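Local atomic coordinates of methyltransferase type 12 (Clostridium thermocellum, PDB entry 3JWG), a protein that probably methylates the 2'-oxygen of the 3'-terminal nucleotide of small RNAs with S-adenosyl-L-methionine, this chain being its magnesium-binding methyltransferase domain. Residues A106-V111 with K125-F130; Q134-S139 with Y182-R187; F89-S92 with R96-R99. All coordinates share one frame; numbering follows the deposited sequence.

Contact 1: A106-V111 with K125-F130; sequences ATVIEV and KVLFEF. With MG (magnesium ion), chain B.
L127 of helix 117-131 meets strand 105-109 through its two terminal methyls. CD1 lies 3.9 Å from A106 CB and skirts V108, while CD2 meets V108 alone, lying 3.7 Å from V108 CG2 in the closer of the two contacts. The fork of the leucine is therefore spread along the strand over two residues that face the helix. Its CG stands anti to the backbone N (chi1 -180°), which carries the branch out from the helix to the sheet. V108 presents CG2, the branch anti to its carbonyl carbon, and crosses the leucine side chain at a slant. All three residues are buried, and the contact is wholly apolar.

The F128 ring backs L127 from within the helix, with L127 CG 3.9 Å above the ring plane, over its centre. Further out, L127 also touches L36 on strand 32-36, and the backbone of V108 is tied to I137 in the adjoining strand. At the end of the strand, I109 O binds magnesium at 2.3 Å, and G37 O of the loop after strand 32-36 is a second ligand. Water 1, another ligand of the metal, accepts a hydrogen bond from I109 N at 2.8 Å, so both polar backbone atoms of I109 serve the site. This strand-to-helix packing belongs to the beta-alpha-beta unit 105-109, 117-131, 135-141 of a Rossmann-like methyltransferase, with magnesium held at the strand's carboxyl end.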
# COMPACT_ATOMS: atom_id res chain seq x y z
N ALA A 106 3.47 6.93 -2.19
CA ALA A 106 3.83 5.61 -1.71
C ALA A 106 2.51 4.90 -1.39
O ALA A 106 1.58 5.52 -0.87
CB ALA A 106 4.69 5.71 -0.44
N THR A 107 2.43 3.63 -1.74
CA THR A 107 1.24 2.83 -1.47
C THR A 107 1.64 1.73 -0.48
O THR A 107 2.74 1.17 -0.55
CB THR A 107 0.67 2.20 -2.77
OG1 THR A 107 1.69 1.45 -3.43
CG2 THR A 107 0.16 3.30 -3.71
N VAL A 108 0.73 1.44 0.44
CA VAL A 108 0.95 0.46 1.50
C VAL A 108 -0.31 -0.40 1.58
O VAL A 108 -1.29 -0.01 2.21
CB VAL A 108 1.17 1.19 2.84
CG1 VAL A 108 1.48 0.19 3.95
CG2 VAL A 108 2.31 2.20 2.70
N ILE A 109 -0.28 -1.56 0.94
CA ILE A 109 -1.43 -2.45 0.91
C ILE A 109 -1.10 -3.79 1.57
O ILE A 109 -0.11 -4.42 1.25
CB ILE A 109 -1.87 -2.69 -0.55
CG1 ILE A 109 -2.05 -1.35 -1.26
CG2 ILE A 109 -3.16 -3.51 -0.58
CD1 ILE A 109 -2.31 -1.46 -2.74
N GLU A 110 -1.95 -4.20 2.51
CA GLU A 110 -1.76 -5.46 3.23
C GLU A 110 -0.38 -5.54 3.87
O GLU A 110 0.35 -6.53 3.70
CB GLU A 110 -1.99 -6.63 2.28
CG GLU A 110 -3.36 -6.56 1.60
CD GLU A 110 -3.66 -7.78 0.75
OE1 GLU A 110 -2.80 -8.16 -0.08
OE2 GLU A 110 -4.76 -8.34 0.89
N VAL A 111 -0.03 -4.50 4.63
CA VAL A 111 1.25 -4.45 5.31
C VAL A 111 1.13 -4.19 6.80
O VAL A 111 1.55 -5.03 7.61
CB VAL A 111 2.16 -3.32 4.73
CG1 VAL A 111 3.41 -3.18 5.59
CG2 VAL A 111 2.56 -3.63 3.30
N LYS A 125 8.26 5.57 10.49
CA LYS A 125 9.36 6.51 10.24
C LYS A 125 9.80 6.39 8.79
O LYS A 125 9.93 7.38 8.08
CB LYS A 125 10.55 6.21 11.15
CG LYS A 125 10.35 6.53 12.62
CD LYS A 125 11.65 6.32 13.38
CE LYS A 125 11.49 6.60 14.87
NZ LYS A 125 12.78 6.35 15.60
N VAL A 126 10.03 5.15 8.36
CA VAL A 126 10.45 4.90 6.98
C VAL A 126 9.47 5.51 5.98
O VAL A 126 9.87 6.11 4.97
CB VAL A 126 10.55 3.38 6.70
CG1 VAL A 126 10.82 3.15 5.21
CG2 VAL A 126 11.65 2.76 7.54
N LEU A 127 8.19 5.35 6.27
CA LEU A 127 7.15 5.85 5.38
C LEU A 127 6.93 7.36 5.38
O LEU A 127 7.02 8.00 4.33
CB LEU A 127 5.82 5.14 5.72
CG LEU A 127 4.57 5.50 4.91
CD1 LEU A 127 4.85 5.44 3.42
CD2 LEU A 127 3.46 4.54 5.29
N PHE A 128 6.67 7.92 6.55
CA PHE A 128 6.39 9.35 6.65
C PHE A 128 7.57 10.29 6.87
O PHE A 128 7.44 11.49 6.68
CB PHE A 128 5.35 9.58 7.75
CG PHE A 128 4.05 8.85 7.52
CD1 PHE A 128 3.19 9.23 6.49
CD2 PHE A 128 3.70 7.76 8.31
CE1 PHE A 128 2.00 8.54 6.25
CE2 PHE A 128 2.51 7.06 8.09
CZ PHE A 128 1.66 7.45 7.05
N GLU A 129 8.72 9.75 7.26
CA GLU A 129 9.89 10.59 7.48
C GLU A 129 10.96 10.36 6.41
O GLU A 129 11.48 11.32 5.85
CB GLU A 129 10.48 10.35 8.87
CG GLU A 129 11.53 11.37 9.28
CD GLU A 129 12.16 11.05 10.62
OE1 GLU A 129 11.43 10.98 11.63
OE2 GLU A 129 13.40 10.87 10.66
N PHE A 130 11.27 9.10 6.14
CA PHE A 130 12.28 8.76 5.14
C PHE A 130 11.76 8.93 3.71
O PHE A 130 12.29 9.73 2.94
CB PHE A 130 12.76 7.31 5.34
CG PHE A 130 13.38 7.04 6.69
CD1 PHE A 130 13.67 5.74 7.08
CD2 PHE A 130 13.70 8.09 7.55
CE1 PHE A 130 14.26 5.47 8.31
CE2 PHE A 130 14.30 7.83 8.79
CZ PHE A 130 14.58 6.52 9.17
MG MG B . 1.09 -4.63 -0.74
O HOH W 1 1.93 -2.38 -0.49
O HOH W 2 0.66 -4.02 -3.18
O HOH W 3 0.01 -6.74 -1.67

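Contact 2: Q134-S139 with Y182-R187; sequences QTVIVS and YGYSVR
V136 and Y184 make the apolar part of this contact: the CG2 methyl of the valine lies 4.0 Å from CE1 of the tyrosine ring. The same methyl comes to 4.2 Å from Y184 OH, so it meets the far end of the ring and not its root. The approach to the ring is oblique, and the two side chains cross at about a right angle. Y184 CG is anti to its own carbonyl carbon (chi1 -84°), a rotation that sends the ring toward strand 135-141. V136 also packs on L127 and F128 of helix 117-131, and F128 meets Y184 edge-to-face, so the tyrosine ring flanks the place where strand 135-141 packs on helix 117-131.

Polar atoms contribute little directly. Q134 O is 4.2 Å from Y184 CE1, a loose approach, oblique to the ring. The phenol OH is hydrogen-bonded to P133 O just ahead of the strand, which holds the end of the ring beside V136.

The backbones remain well apart, V136 and V186 having CA atoms 9.1 Å from each other. Strand 202-209 fills that interval, bonding through its main chain to Q134 and V136. At the start of the other segment, G183 with phi 77° closes helix 168-182 in a Schellman motif. Side-chain packing across an intervening antiparallel strand, at the 5-7-6 side of the mixed sheet, is characteristic of the seven-stranded methyltransferase fold.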
# COMPACT_ATOMS: atom_id res chain seq x y z
N GLN A 134 4.49 13.15 -1.37
CA GLN A 134 3.38 14.09 -1.29
C GLN A 134 2.09 13.38 -0.89
O GLN A 134 1.27 13.93 -0.16
CB GLN A 134 3.19 14.79 -2.64
CG GLN A 134 1.96 15.68 -2.69
CD GLN A 134 2.04 16.85 -1.73
OE1 GLN A 134 1.01 17.38 -1.30
NE2 GLN A 134 3.25 17.27 -1.40
N THR A 135 1.92 12.15 -1.36
CA THR A 135 0.73 11.36 -1.04
C THR A 135 1.09 9.96 -0.54
O THR A 135 1.96 9.30 -1.09
CB THR A 135 -0.18 11.18 -2.28
OG1 THR A 135 -0.54 12.47 -2.79
CG2 THR A 135 -1.45 10.40 -1.91
N VAL A 136 0.41 9.51 0.51
CA VAL A 136 0.62 8.16 1.03
C VAL A 136 -0.76 7.50 1.07
O VAL A 136 -1.71 8.09 1.58
CB VAL A 136 1.21 8.14 2.45
CG1 VAL A 136 1.30 6.71 2.95
CG2 VAL A 136 2.60 8.80 2.45
N ILE A 137 -0.87 6.31 0.51
CA ILE A 137 -2.14 5.58 0.50
C ILE A 137 -1.96 4.30 1.29
O ILE A 137 -1.15 3.44 0.92
CB ILE A 137 -2.57 5.22 -0.94
CG1 ILE A 137 -2.78 6.51 -1.76
CG2 ILE A 137 -3.86 4.41 -0.91
CD1 ILE A 137 -3.07 6.26 -3.23
N VAL A 138 -2.69 4.16 2.39
CA VAL A 138 -2.60 2.96 3.23
C VAL A 138 -3.93 2.23 3.18
O VAL A 138 -4.98 2.82 3.46
CB VAL A 138 -2.29 3.30 4.71
CG1 VAL A 138 -2.12 2.01 5.51
CG2 VAL A 138 -1.04 4.16 4.82
N SER A 139 -3.89 0.96 2.81
CA SER A 139 -5.09 0.14 2.73
C SER A 139 -4.94 -1.06 3.66
O SER A 139 -3.89 -1.71 3.69
CB SER A 139 -5.30 -0.35 1.29
OG SER A 139 -6.44 -1.18 1.18
N TYR A 182 3.76 13.42 11.89
CA TYR A 182 4.63 13.67 10.75
C TYR A 182 4.28 14.83 9.82
O TYR A 182 4.90 15.00 8.77
CB TYR A 182 4.78 12.38 9.94
CG TYR A 182 5.57 11.32 10.67
CD1 TYR A 182 6.95 11.44 10.84
CD2 TYR A 182 4.93 10.20 11.23
CE1 TYR A 182 7.68 10.48 11.54
CE2 TYR A 182 5.65 9.24 11.93
CZ TYR A 182 7.02 9.38 12.08
OH TYR A 182 7.74 8.43 12.77
N GLY A 183 3.28 15.63 10.18
CA GLY A 183 2.94 16.77 9.34
C GLY A 183 2.15 16.46 8.08
O GLY A 183 2.35 17.08 7.04
N TYR A 184 1.24 15.49 8.18
CA TYR A 184 0.39 15.10 7.07
C TYR A 184 -1.05 15.32 7.49
O TYR A 184 -1.36 15.38 8.68
CB TYR A 184 0.56 13.61 6.74
CG TYR A 184 1.72 13.25 5.84
CD1 TYR A 184 1.53 13.02 4.48
CD2 TYR A 184 3.01 13.11 6.36
CE1 TYR A 184 2.60 12.66 3.65
CE2 TYR A 184 4.08 12.76 5.54
CZ TYR A 184 3.87 12.53 4.19
OH TYR A 184 4.92 12.17 3.38
N SER A 185 -1.93 15.44 6.51
CA SER A 185 -3.35 15.55 6.78
C SER A 185 -3.85 14.21 6.23
O SER A 185 -3.22 13.63 5.33
CB SER A 185 -3.97 16.74 6.01
OG SER A 185 -3.75 16.61 4.62
N VAL A 186 -4.96 13.69 6.75
CA VAL A 186 -5.44 12.41 6.26
C VAL A 186 -6.96 12.36 6.13
O VAL A 186 -7.68 13.02 6.87
CB VAL A 186 -4.94 11.24 7.19
CG1 VAL A 186 -5.54 11.38 8.58
CG2 VAL A 186 -5.30 9.89 6.58
N ARG A 187 -7.43 11.60 5.14
CA ARG A 187 -8.86 11.44 4.90
C ARG A 187 -9.09 9.95 4.72
O ARG A 187 -8.17 9.21 4.34
CB ARG A 187 -9.31 12.22 3.65
CG ARG A 187 -8.86 11.65 2.31
CD ARG A 187 -9.19 12.63 1.18
NE ARG A 187 -8.89 12.10 -0.15
CZ ARG A 187 -9.66 11.25 -0.82
NH1 ARG A 187 -10.80 10.83 -0.30
NH2 ARG A 187 -9.30 10.83 -2.03

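Contact 3: F89-S92 with R96-R99; sequences FQSS and RDKR
A cation-pi stack on the protein surface joins F89, on the outermost strand 86-90, to R99 in the connection that leads on to strand 105-109. The guanidinium of R99 lies flat on the phenyl ring, with group centres 3.9 Å apart and planes inclined by only 25°. Within this overlap the ring is displaced: F89 CD1 stands over the middle of the guanidinium, 3.2 Å from R99 CZ, whereas R99 NE lies above the ring toward its rim. The aliphatic part adds a CH-pi contact, R99 CD lying 4.1 Å from the F89 ring centroid and almost exactly on the ring normal. F89 and R99 run past one another in opposite directions, so much of the arginine's length is laid along the ring.

D97 fixes the rotation of the cation. R99 grips its carboxylate side-on in a salt bridge, NH2 donating to D97 OD1 at 2.7 Å and NE to D97 OD2 at 3.0 Å. Both acceptors are met on their syn sides, and both bonds run close to the guanidinium plane, leaving a face of that group for the F89 ring. D97 OD2 takes a second bond from R99 N at 2.8 Å, on the anti side, which closes an Asx turn at the start of the short 3-10 segment. A bend at chi3 (-66°) folds the arginine back to its aspartate.

Water 4 donates to D97 OD1 at 2.9 Å and hydrogen-bonds with S91 OG, a hydroxyl that also bonds L93 N. F89 itself rests on T57 and V59 of strand 55-60. The whole is a cation-pi stack with a bidentate Asp-Arg salt bridge on an Asx turn, in the loop that leaves the outermost strand of the Rossmann-like sheet.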
# COMPACT_ATOMS: atom_id res chain seq x y z
N PHE A 89 13.04 -4.24 -5.72
CA PHE A 89 14.17 -4.51 -4.85
C PHE A 89 13.72 -4.94 -3.46
O PHE A 89 12.59 -4.67 -3.05
CB PHE A 89 15.13 -3.30 -4.78
CG PHE A 89 14.61 -2.13 -3.99
CD1 PHE A 89 14.82 -2.05 -2.61
CD2 PHE A 89 13.97 -1.08 -4.63
CE1 PHE A 89 14.41 -0.93 -1.89
CE2 PHE A 89 13.55 0.05 -3.92
CZ PHE A 89 13.77 0.12 -2.55
N GLN A 90 14.60 -5.64 -2.75
CA GLN A 90 14.29 -6.15 -1.43
C GLN A 90 14.67 -5.16 -0.33
O GLN A 90 15.65 -4.42 -0.45
CB GLN A 90 15.01 -7.49 -1.21
CG GLN A 90 14.60 -8.22 0.06
CD GLN A 90 15.19 -9.63 0.14
OE1 GLN A 90 14.89 -10.38 1.07
NE2 GLN A 90 16.02 -9.98 -0.83
N SER A 91 13.87 -5.14 0.73
CA SER A 91 14.11 -4.27 1.86
C SER A 91 13.34 -4.75 3.08
O SER A 91 12.25 -5.31 2.95
CB SER A 91 13.68 -2.83 1.55
OG SER A 91 13.81 -2.02 2.71
N SER A 92 13.91 -4.53 4.26
CA SER A 92 13.28 -4.94 5.50
C SER A 92 12.28 -3.89 5.97
O SER A 92 11.56 -4.10 6.94
CB SER A 92 14.34 -5.18 6.58
OG SER A 92 14.97 -3.97 6.95
N ARG A 96 16.61 3.69 6.78
CA ARG A 96 16.59 4.77 5.81
C ARG A 96 17.33 4.31 4.56
O ARG A 96 18.55 4.35 4.51
CB ARG A 96 17.29 6.01 6.38
CG ARG A 96 17.40 7.17 5.40
CD ARG A 96 16.12 8.00 5.35
NE ARG A 96 16.11 8.97 4.26
CZ ARG A 96 15.81 8.68 3.00
NH1 ARG A 96 15.49 7.44 2.65
NH2 ARG A 96 15.83 9.64 2.08
N ASP A 97 16.58 3.86 3.56
CA ASP A 97 17.17 3.39 2.30
C ASP A 97 17.02 4.51 1.27
O ASP A 97 15.91 4.95 0.97
CB ASP A 97 16.44 2.12 1.85
CG ASP A 97 17.11 1.45 0.67
OD1 ASP A 97 17.12 0.20 0.65
OD2 ASP A 97 17.62 2.15 -0.23
N LYS A 98 18.15 4.96 0.72
CA LYS A 98 18.16 6.03 -0.26
C LYS A 98 17.25 5.76 -1.45
O LYS A 98 16.79 6.69 -2.10
CB LYS A 98 19.59 6.27 -0.77
CG LYS A 98 20.54 6.81 0.28
CD LYS A 98 21.93 7.03 -0.31
CE LYS A 98 22.94 7.39 0.77
NZ LYS A 98 24.33 7.38 0.23
N ARG A 99 16.99 4.49 -1.71
CA ARG A 99 16.14 4.11 -2.83
C ARG A 99 14.66 4.42 -2.60
O ARG A 99 13.84 4.22 -3.49
CB ARG A 99 16.32 2.62 -3.13
CG ARG A 99 17.71 2.26 -3.64
CD ARG A 99 17.89 0.76 -3.75
NE ARG A 99 17.85 0.11 -2.45
CZ ARG A 99 17.94 -1.21 -2.28
NH1 ARG A 99 18.08 -2.00 -3.33
NH2 ARG A 99 17.91 -1.73 -1.06
O HOH W 4 16.28 -0.97 3.13

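In the fold
Contact 1 is buried near the centre of the chain and contact 2 is also buried, further out, whereas contact 3 lies on the surface, its centre about 16 Å from that of the chain. The two inner contacts depend on apolar side-chain packing; the outer one combines charge, aromatic stacking and a bridging water. Strands 105-109 and 135-141 are sheet neighbours, and contacts 1 and 2 also meet where K125 and F128 of helix 117-131 pack against Y182. Contact 3 reaches contact 1 through packing of R96 against F130. Contacts 2 and 3 do not touch, their centres being about 20 Å apart, and involve the opposite outermost strands, 184-191 and 86-90.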